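Local structure of 3,6-diketocamphane 1,6-monooxygenase (Pseudomonas putida, 4UWM) at residues A[41-46]-A[58-63]; A[76-81]-A[86-91]; A[287-290]-A[294-297]. The protein catalyses the FMNH2-dependent Baeyer-Villiger oxidation of a diketocamphane to a lactone during the breakdown of (-)-camphor by Pseudomonas putida. All blocks are in the same frame, centred on the assembly; numbering follows the deposited sequence.

Contact 1: residues A[41-46]-A[58-63]; sequences MMISEH and ELLIAA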
loop_
_atom_site.group_PDB
_atom_site.type_symbol
_atom_site.label_atom_id
_atom_site.label_comp_id
_atom_site.label_asym_id
_atom_site.label_seq_id
_atom_site.Cartn_x
_atom_site.Cartn_y
_atom_site.Cartn_z
ATOM N N MET A 41 -15.476 -1.917 7.070
ATOM C CA MET A 41 -14.663 -0.856 7.650
ATOM C C MET A 41 -14.168 0.042 6.530
ATOM O O MET A 41 -13.502 -0.432 5.628
ATOM C CB MET A 41 -13.492 -1.449 8.434
ATOM C CG MET A 41 -12.570 -0.394 9.063
ATOM S SD MET A 41 -11.205 -1.229 9.883
ATOM C CE MET A 41 -10.327 0.158 10.636
ATOM N N MET A 42 -14.555 1.311 6.582
ATOM C CA MET A 42 -14.133 2.337 5.626
ATOM C C MET A 42 -12.915 3.060 6.208
ATOM O O MET A 42 -12.911 3.397 7.401
ATOM C CB MET A 42 -15.268 3.346 5.391
ATOM C CG MET A 42 -16.474 2.747 4.646
ATOM S SD MET A 42 -17.804 3.955 4.453
ATOM C CE MET A 42 -19.115 2.912 3.779
ATOM N N ILE A 43 -11.891 3.308 5.379
ATOM C CA ILE A 43 -10.674 4.014 5.843
ATOM C C ILE A 43 -10.373 5.158 4.911
ATOM O O ILE A 43 -10.210 4.939 3.703
ATOM C CB ILE A 43 -9.469 3.054 5.972
ATOM C CG1 ILE A 43 -9.871 1.862 6.842
ATOM C CG2 ILE A 43 -8.232 3.791 6.527
ATOM C CD1 ILE A 43 -8.998 0.638 6.760
ATOM N N SER A 44 -10.297 6.365 5.460
ATOM C CA SER A 44 -10.122 7.568 4.648
ATOM C C SER A 44 -8.661 7.846 4.263
ATOM O O SER A 44 -7.750 7.186 4.743
ATOM C CB SER A 44 -10.751 8.794 5.315
ATOM O OG SER A 44 -12.135 8.580 5.543
ATOM N N GLU A 45 -8.483 8.844 3.399
ATOM C CA GLU A 45 -7.191 9.205 2.814
ATOM C C GLU A 45 -6.973 10.713 2.828
ATOM O O GLU A 45 -7.777 11.475 2.246
ATOM C CB GLU A 45 -7.126 8.657 1.366
ATOM C CG GLU A 45 -5.880 9.046 0.557
ATOM C CD GLU A 45 -5.900 8.409 -0.841
ATOM O OE1 GLU A 45 -5.977 7.171 -0.922
ATOM O OE2 GLU A 45 -5.876 9.139 -1.856
ATOM N N HIS A 46 -5.901 11.151 3.493
ATOM C CA HIS A 46 -5.518 12.566 3.538
ATOM C C HIS A 46 -4.002 12.643 3.594
ATOM O O HIS A 46 -3.395 11.904 4.365
ATOM C CB HIS A 46 -6.048 13.263 4.796
ATOM C CG HIS A 46 -7.529 13.158 4.992
ATOM N ND1 HIS A 46 -8.150 11.995 5.414
ATOM C CD2 HIS A 46 -8.508 14.093 4.881
ATOM C CE1 HIS A 46 -9.453 12.218 5.529
ATOM N NE2 HIS A 46 -9.693 13.476 5.194
ATOM N N GLU A 58 -4.910 1.864 1.819
ATOM C CA GLU A 58 -4.679 0.509 1.307
ATOM C C GLU A 58 -3.611 -0.256 2.115
ATOM O O GLU A 58 -3.648 -1.508 2.182
ATOM C CB GLU A 58 -4.350 0.540 -0.216
ATOM C CG GLU A 58 -2.951 1.069 -0.560
ATOM C CD GLU A 58 -2.814 2.584 -0.610
ATOM O OE1 GLU A 58 -3.752 3.332 -0.227
ATOM O OE2 GLU A 58 -1.759 3.060 -1.092
ATOM N N LEU A 59 -2.648 0.468 2.719
ATOM C CA LEU A 59 -1.640 -0.193 3.568
ATOM C C LEU A 59 -2.273 -0.844 4.800
ATOM O O LEU A 59 -1.922 -1.982 5.177
ATOM C CB LEU A 59 -0.522 0.777 4.009
ATOM C CG LEU A 59 0.372 1.434 2.954
ATOM C CD1 LEU A 59 1.610 2.064 3.599
ATOM C CD2 LEU A 59 0.811 0.478 1.891
ATOM N N LEU A 60 -3.209 -0.135 5.404
ATOM C CA LEU A 60 -3.886 -0.637 6.590
ATOM C C LEU A 60 -4.815 -1.795 6.215
ATOM O O LEU A 60 -4.860 -2.818 6.901
ATOM C CB LEU A 60 -4.669 0.493 7.244
ATOM C CG LEU A 60 -5.552 0.129 8.443
ATOM C CD1 LEU A 60 -4.756 -0.630 9.507
ATOM C CD2 LEU A 60 -6.188 1.391 8.996
ATOM N N ILE A 61 -5.527 -1.643 5.097
ATOM C CA ILE A 61 -6.398 -2.721 4.596
ATOM C C ILE A 61 -5.582 -3.992 4.349
ATOM O O ILE A 61 -5.955 -5.087 4.794
ATOM C CB ILE A 61 -7.128 -2.308 3.300
ATOM C CG1 ILE A 61 -8.115 -1.167 3.564
ATOM C CG2 ILE A 61 -7.830 -3.524 2.692
ATOM C CD1 ILE A 61 -8.753 -0.520 2.324
ATOM N N ALA A 62 -4.459 -3.844 3.647
ATOM C CA ALA A 62 -3.565 -4.970 3.394
ATOM C C ALA A 62 -3.034 -5.622 4.679
ATOM O O ALA A 62 -2.950 -6.863 4.786
ATOM C CB ALA A 62 -2.409 -4.548 2.489
ATOM N N ALA A 63 -2.673 -4.790 5.655
ATOM C CA ALA A 63 -2.187 -5.295 6.949
ATOM C C ALA A 63 -3.243 -6.040 7.786
ATOM O O ALA A 63 -2.897 -6.907 8.577
ATOM C CB ALA A 63 -1.566 -4.173 7.774
HETATM O O HOH W 1 -3.757 5.775 -1.455
#
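Ile43 pushes its CD1 methyl into the angle between Leu60 and Ile61 on the helix that follows its strand, lying 3.7 Å from Leu60 CD2 and 3.8 Å from Ile61 CG1. The two partners meet it differently: Leu60 crosses the Ile43 side chain at about a right angle and also brings CD2 close to the CG2 branch, whereas Ile61 runs alongside Ile43 in the opposite direction and offers the flank of its chain. In Ile43, CG1 stands anti to the carbonyl carbon (chi1 -53°) and the chain then extends, which carries CD1 out to the helix. A branched residue with one long arm suits this place, since it can touch two successive helical side chains at once.

Beyond the strand end the character becomes polar. Glu45 OE1 and Glu58 OE1 approach to 4.5 Å, and a water hydrogen-bonded to both, 2.7 Å from each OE1, bridges Glu45 and Glu58. The proximity of two carboxylates would probably raise the cost of both being charged, but each has other support: Glu45 OE1 is hydrogen-bonded to His78 ND1 and OE2 to Leu79 N, and Glu58 OE2 to Asn56 ND2. Ser44, just past the strand end, hydrogen-bonds FMN O4 through OG.

The contact closes the first half of a beta-alpha-beta unit of the TIM barrel, laying helix 57-65 over strand 40-43. Ile61 also reaches strand 72-79 and Leu95 of helix 85-98, while Leu60 meets Ile27 of helix 19-35; Leu59 of the second subunit packs against Glu58, Leu59 and Ala62.

Contact 2: residues A[76-81]-A[86-91]; sequences MAHLLP and AKLATM. With FMN (flavin mononucleotide), chain C.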
loop_
_atom_site.group_PDB
_atom_site.type_symbol
_atom_site.label_atom_id
_atom_site.label_comp_id
_atom_site.label_asym_id
_atom_site.label_seq_id
_atom_site.Cartn_x
_atom_site.Cartn_y
_atom_site.Cartn_z
ATOM N N MET A 76 -12.078 5.094 1.607
ATOM C CA MET A 76 -13.193 6.038 1.553
ATOM C C MET A 76 -12.715 7.469 1.772
ATOM O O MET A 76 -12.876 8.042 2.874
ATOM C CB MET A 76 -14.266 5.655 2.585
ATOM C CG MET A 76 -15.585 6.420 2.444
ATOM S SD MET A 76 -16.341 6.138 0.829
ATOM C CE MET A 76 -16.652 4.367 0.933
ATOM N N ALA A 77 -12.134 8.087 0.743
ATOM C CA ALA A 77 -12.027 7.552 -0.632
ATOM C C ALA A 77 -10.603 7.648 -1.167
ATOM O O ALA A 77 -9.836 8.542 -0.773
ATOM C CB ALA A 77 -12.938 8.376 -1.537
ATOM N N HIS A 78 -10.247 6.786 -2.116
ATOM C CA HIS A 78 -9.054 7.093 -2.921
ATOM C C HIS A 78 -9.291 8.375 -3.702
ATOM O O HIS A 78 -10.336 8.536 -4.346
ATOM C CB HIS A 78 -8.739 5.950 -3.894
ATOM C CG HIS A 78 -8.057 4.779 -3.269
ATOM N ND1 HIS A 78 -6.989 4.910 -2.402
ATOM C CD2 HIS A 78 -8.238 3.447 -3.446
ATOM C CE1 HIS A 78 -6.569 3.699 -2.048
ATOM N NE2 HIS A 78 -7.324 2.796 -2.648
ATOM N N LEU A 79 -8.345 9.295 -3.629
ATOM C CA LEU A 79 -8.467 10.564 -4.324
ATOM C C LEU A 79 -7.836 10.392 -5.721
ATOM O O LEU A 79 -6.623 10.458 -5.891
ATOM C CB LEU A 79 -7.817 11.702 -3.525
ATOM C CG LEU A 79 -8.390 11.810 -2.087
ATOM C CD1 LEU A 79 -7.784 12.975 -1.336
ATOM C CD2 LEU A 79 -9.921 11.954 -2.136
ATOM N N LEU A 80 -8.691 10.137 -6.700
ATOM C CA LEU A 80 -8.240 9.833 -8.085
ATOM C C LEU A 80 -7.320 10.846 -8.737
ATOM O O LEU A 80 -6.426 10.442 -9.479
ATOM C CB LEU A 80 -9.423 9.497 -8.987
ATOM C CG LEU A 80 -10.402 8.424 -8.508
ATOM C CD1 LEU A 80 -11.320 8.004 -9.649
ATOM C CD2 LEU A 80 -9.713 7.208 -7.918
ATOM N N PRO A 81 -7.498 12.158 -8.459
ATOM C CA PRO A 81 -6.567 13.123 -9.070
ATOM C C PRO A 81 -5.104 13.021 -8.607
ATOM O O PRO A 81 -4.220 13.621 -9.221
ATOM C CB PRO A 81 -7.162 14.475 -8.677
ATOM C CG PRO A 81 -8.607 14.197 -8.392
ATOM C CD PRO A 81 -8.589 12.845 -7.741
ATOM N N ALA A 86 -3.546 3.821 -13.964
ATOM C CA ALA A 86 -3.142 2.420 -14.189
ATOM C C ALA A 86 -2.492 1.804 -12.931
ATOM O O ALA A 86 -2.757 0.665 -12.596
ATOM C CB ALA A 86 -2.183 2.291 -15.383
ATOM N N LYS A 87 -1.622 2.556 -12.290
ATOM C CA LYS A 87 -1.012 2.111 -11.015
ATOM C C LYS A 87 -2.099 1.840 -9.960
ATOM O O LYS A 87 -2.066 0.823 -9.268
ATOM C CB LYS A 87 -0.027 3.174 -10.525
ATOM C CG LYS A 87 0.850 2.778 -9.332
ATOM C CD LYS A 87 1.880 1.732 -9.787
ATOM C CE LYS A 87 2.844 1.350 -8.689
ATOM N NZ LYS A 87 2.073 0.632 -7.635
ATOM N N LEU A 88 -3.028 2.780 -9.820
ATOM C CA LEU A 88 -4.133 2.650 -8.862
ATOM C C LEU A 88 -5.055 1.471 -9.212
ATOM O O LEU A 88 -5.385 0.624 -8.364
ATOM C CB LEU A 88 -4.893 3.995 -8.747
ATOM C CG LEU A 88 -6.108 4.040 -7.803
ATOM C CD1 LEU A 88 -5.744 3.519 -6.398
ATOM C CD2 LEU A 88 -6.675 5.454 -7.742
ATOM N N ALA A 89 -5.430 1.358 -10.485
ATOM C CA ALA A 89 -6.294 0.239 -10.893
ATOM C C ALA A 89 -5.678 -1.114 -10.571
ATOM O O ALA A 89 -6.373 -2.019 -10.111
ATOM C CB ALA A 89 -6.627 0.321 -12.412
ATOM N N THR A 90 -4.379 -1.265 -10.835
ATOM C CA THR A 90 -3.666 -2.524 -10.591
ATOM C C THR A 90 -3.666 -2.877 -9.083
ATOM O O THR A 90 -3.914 -4.024 -8.717
ATOM C CB THR A 90 -2.198 -2.432 -11.100
ATOM O OG1 THR A 90 -2.194 -2.076 -12.492
ATOM C CG2 THR A 90 -1.435 -3.764 -10.913
ATOM N N MET A 91 -3.388 -1.883 -8.246
ATOM C CA MET A 91 -3.356 -2.077 -6.779
ATOM C C MET A 91 -4.739 -2.483 -6.273
ATOM O O MET A 91 -4.867 -3.422 -5.485
ATOM C CB MET A 91 -2.866 -0.814 -6.056
ATOM C CG MET A 91 -2.799 -0.957 -4.512
ATOM S SD MET A 91 -4.323 -0.464 -3.714
ATOM C CE MET A 91 -4.271 1.312 -3.864
HETATM N N1 FMN C . -15.142 12.474 1.937
HETATM C C2 FMN C . -14.763 11.173 1.774
HETATM O O2 FMN C . -14.483 10.754 0.632
HETATM N N3 FMN C . -14.681 10.306 2.800
HETATM C C4 FMN C . -14.966 10.661 4.059
HETATM O O4 FMN C . -14.875 9.815 4.973
HETATM C C4A FMN C . -15.386 12.064 4.333
HETATM N N5 FMN C . -15.685 12.501 5.578
HETATM C C5A FMN C . -16.066 13.783 5.808
HETATM C C6 FMN C . -16.371 14.198 7.107
HETATM C C7 FMN C . -16.765 15.512 7.362
HETATM C C7M FMN C . -17.090 15.940 8.772
HETATM C C8 FMN C . -16.857 16.477 6.228
HETATM C C8M FMN C . -17.276 17.906 6.444
HETATM C C9 FMN C . -16.554 16.066 4.933
HETATM C C9A FMN C . -16.163 14.754 4.672
HETATM N N10 FMN C . -15.858 14.328 3.352
HETATM C C10 FMN C . -15.460 12.978 3.159
HETATM C "C1'" FMN C . -15.928 15.272 2.221
HETATM C "C2'" FMN C . -17.252 15.174 1.479
HETATM O "O2'" FMN C . -17.517 13.796 1.224
HETATM C "C3'" FMN C . -17.194 15.939 0.160
HETATM O "O3'" FMN C . -17.692 17.266 0.381
HETATM C "C4'" FMN C . -17.997 15.216 -0.925
HETATM O "O4'" FMN C . -17.237 14.121 -1.455
HETATM C "C5'" FMN C . -18.445 16.132 -2.058
HETATM O "O5'" FMN C . -19.769 16.525 -1.722
HETATM P P FMN C . -20.785 17.219 -2.746
HETATM O O1P FMN C . -20.577 16.593 -4.089
HETATM O O2P FMN C . -22.089 16.851 -2.104
HETATM O O3P FMN C . -20.414 18.673 -2.664
#
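The His78 imidazole carries the CD1 methyl of Leu88 over one face, a CH-pi contact 4.0 Å from the ring centroid and 16° off the normal, displaced toward CD2. Met91 comes to the ring obliquely, its CE methyl 3.6 Å from His78 NE2, with the sulfur farther off. The methionine chain is bent twice beyond CB, at chi2 and chi3, and these bends bring CE of a residue about one helical turn from Leu88 to the same imidazole. Leu88 is forked to serve two partners: with CG anti to the backbone N (chi1 179°), CD1 goes to the histidine and CD2 to Leu80, whose CD2 lies 3.5 Å away in a right-angled crossing. His78 ND1 is hydrogen-bonded to Glu45 OE1, which should help fix the ring's rotation.

Toward the flavin, in the irregular part of strand 72-79, Met76 O, the carbonyl oxygen of the cis peptide between Met76 and Ala77, accepts a somewhat bent hydrogen bond (143°) of 2.9 Å from FMN N3; Ser44 OG is hydrogen-bonded to the same oxygen.

The contact packs helix 85-98 on strand 72-79 in the next beta-alpha-beta unit of the barrel. Helix 139-155 meets Leu80 and Leu88 through Met150, and Glu58 of helix 57-65 touches both His78 and Met91.

Contact 3: residues A[287-290]-A[294-297]; sequences PIWR and MMDG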
loop_
_atom_site.group_PDB
_atom_site.type_symbol
_atom_site.label_atom_id
_atom_site.label_comp_id
_atom_site.label_asym_id
_atom_site.label_seq_id
_atom_site.Cartn_x
_atom_site.Cartn_y
_atom_site.Cartn_z
ATOM N N PRO A 287 -15.320 23.843 16.607
ATOM C CA PRO A 287 -14.917 25.152 16.081
ATOM C C PRO A 287 -14.967 25.239 14.549
ATOM O O PRO A 287 -15.301 26.295 14.013
ATOM C CB PRO A 287 -13.478 25.301 16.579
ATOM C CG PRO A 287 -13.437 24.508 17.831
ATOM C CD PRO A 287 -14.310 23.313 17.549
ATOM N N ILE A 288 -14.640 24.140 13.857
ATOM C CA ILE A 288 -14.713 24.092 12.399
ATOM C C ILE A 288 -16.169 24.140 11.935
ATOM O O ILE A 288 -16.539 24.982 11.118
ATOM C CB ILE A 288 -14.012 22.832 11.825
ATOM C CG1 ILE A 288 -12.506 22.879 12.089
ATOM C CG2 ILE A 288 -14.293 22.693 10.334
ATOM C CD1 ILE A 288 -11.765 21.640 11.624
ATOM N N TRP A 289 -16.985 23.228 12.466
ATOM C CA TRP A 289 -18.387 23.130 12.105
ATOM C C TRP A 289 -19.126 24.452 12.340
ATOM O O TRP A 289 -19.947 24.863 11.510
ATOM C CB TRP A 289 -19.061 21.996 12.874
ATOM C CG TRP A 289 -18.649 20.639 12.442
ATOM C CD1 TRP A 289 -17.580 20.319 11.645
ATOM C CD2 TRP A 289 -19.274 19.391 12.791
ATOM N NE1 TRP A 289 -17.512 18.958 11.466
ATOM C CE2 TRP A 289 -18.537 18.363 12.155
ATOM C CE3 TRP A 289 -20.386 19.041 13.575
ATOM C CZ2 TRP A 289 -18.874 17.007 12.276
ATOM C CZ3 TRP A 289 -20.724 17.683 13.693
ATOM C CH2 TRP A 289 -19.972 16.686 13.038
ATOM N N ARG A 290 -18.828 25.114 13.458
ATOM C CA ARG A 290 -19.441 26.406 13.751
ATOM C C ARG A 290 -19.008 27.476 12.753
ATOM O O ARG A 290 -19.840 28.242 12.274
ATOM C CB ARG A 290 -19.174 26.865 15.189
ATOM C CG ARG A 290 -20.161 27.933 15.651
ATOM C CD ARG A 290 -19.785 28.576 16.980
ATOM N NE ARG A 290 -19.581 27.604 18.055
ATOM C CZ ARG A 290 -20.554 26.984 18.718
ATOM N NH1 ARG A 290 -21.830 27.214 18.425
ATOM N NH2 ARG A 290 -20.244 26.122 19.677
ATOM N N MET A 294 -21.990 24.433 9.769
ATOM C CA MET A 294 -22.306 23.033 9.510
ATOM C C MET A 294 -23.247 22.392 10.527
ATOM O O MET A 294 -23.655 21.240 10.364
ATOM C CB MET A 294 -21.020 22.231 9.364
ATOM C CG MET A 294 -20.235 22.612 8.116
ATOM S SD MET A 294 -18.544 22.004 8.163
ATOM C CE MET A 294 -18.849 20.249 8.335
ATOM N N MET A 295 -23.605 23.137 11.570
ATOM C CA MET A 295 -24.583 22.630 12.543
ATOM C C MET A 295 -25.994 23.219 12.378
ATOM O O MET A 295 -26.858 23.034 13.237
ATOM C CB MET A 295 -24.066 22.807 13.970
ATOM C CG MET A 295 -22.934 21.855 14.308
ATOM S SD MET A 295 -22.188 22.156 15.902
ATOM C CE MET A 295 -21.585 23.828 15.731
ATOM N N ASP A 296 -26.216 23.903 11.259
ATOM C CA ASP A 296 -27.498 24.547 10.957
ATOM C C ASP A 296 -28.636 23.556 10.743
ATOM O O ASP A 296 -29.764 23.804 11.167
ATOM C CB ASP A 296 -27.365 25.459 9.740
ATOM C CG ASP A 296 -26.605 26.738 10.045
ATOM O OD1 ASP A 296 -26.060 26.884 11.157
ATOM O OD2 ASP A 296 -26.544 27.611 9.159
ATOM N N GLY A 297 -28.344 22.437 10.086
ATOM C CA GLY A 297 -29.314 21.359 9.933
ATOM C C GLY A 297 -29.717 20.785 11.278
ATOM O O GLY A 297 -30.899 20.519 11.521
#
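Met294 N returns to Trp289 O near the end of helix 276-291 in a 2.7 Å hydrogen bond with an N-H...O angle of 158°. This brings the two residues' side chains together, and Met294 curls at chi3 (58°) to set its CE methyl over one face of the indole. CE lies 3.9 Å from the centroid of the five-membered ring and 3.5 Å from Trp289 CD1, while SD sits obliquely, making a Met-aromatic contact. Met295 meets the same indole at its edge, its CG 3.9 Å from Trp289 CE3, and bends at chi3 to set CE 3.8 Å from Arg290 N. Unbranched, pliable methionines suit a broad ring approached from two directions. Replacing Trp289 with an alanine would probably leave the Met294 methyl without its aromatic face and set that side chain free to turn beside the flavin.

Met294 belongs to the FMN pocket and touches both the flavin and Phe203, so the indole probably serves as a second-shell support for a pocket residue. Met295 is the N-cap of helix 296-302, and the contact thus joins consecutive helices through a short connection, with Phe281 of helix 276-291 packed edge-to-face on Trp289.

How the contacts relate
From the N terminus, contact 1 closes the loop between strand 40-43 and helix 57-65, and contact 2 then closes the shorter one between strand 72-79 and helix 85-98. Contact 3, far along the chain, closes the short connection between helices 276-291 and 296-302. All three follow in series; none nests in or crosses another. Contacts 1 and 2 belong to successive beta-alpha-beta units on neighbouring parallel strands and touch directly, Ile43 O lying 2.8 Å from Met76 N, a probable hydrogen bond. Contact 3 is separate, its centre about 27 Å from that of contact 1, yet each of the three holds a residue of the FMN pocket.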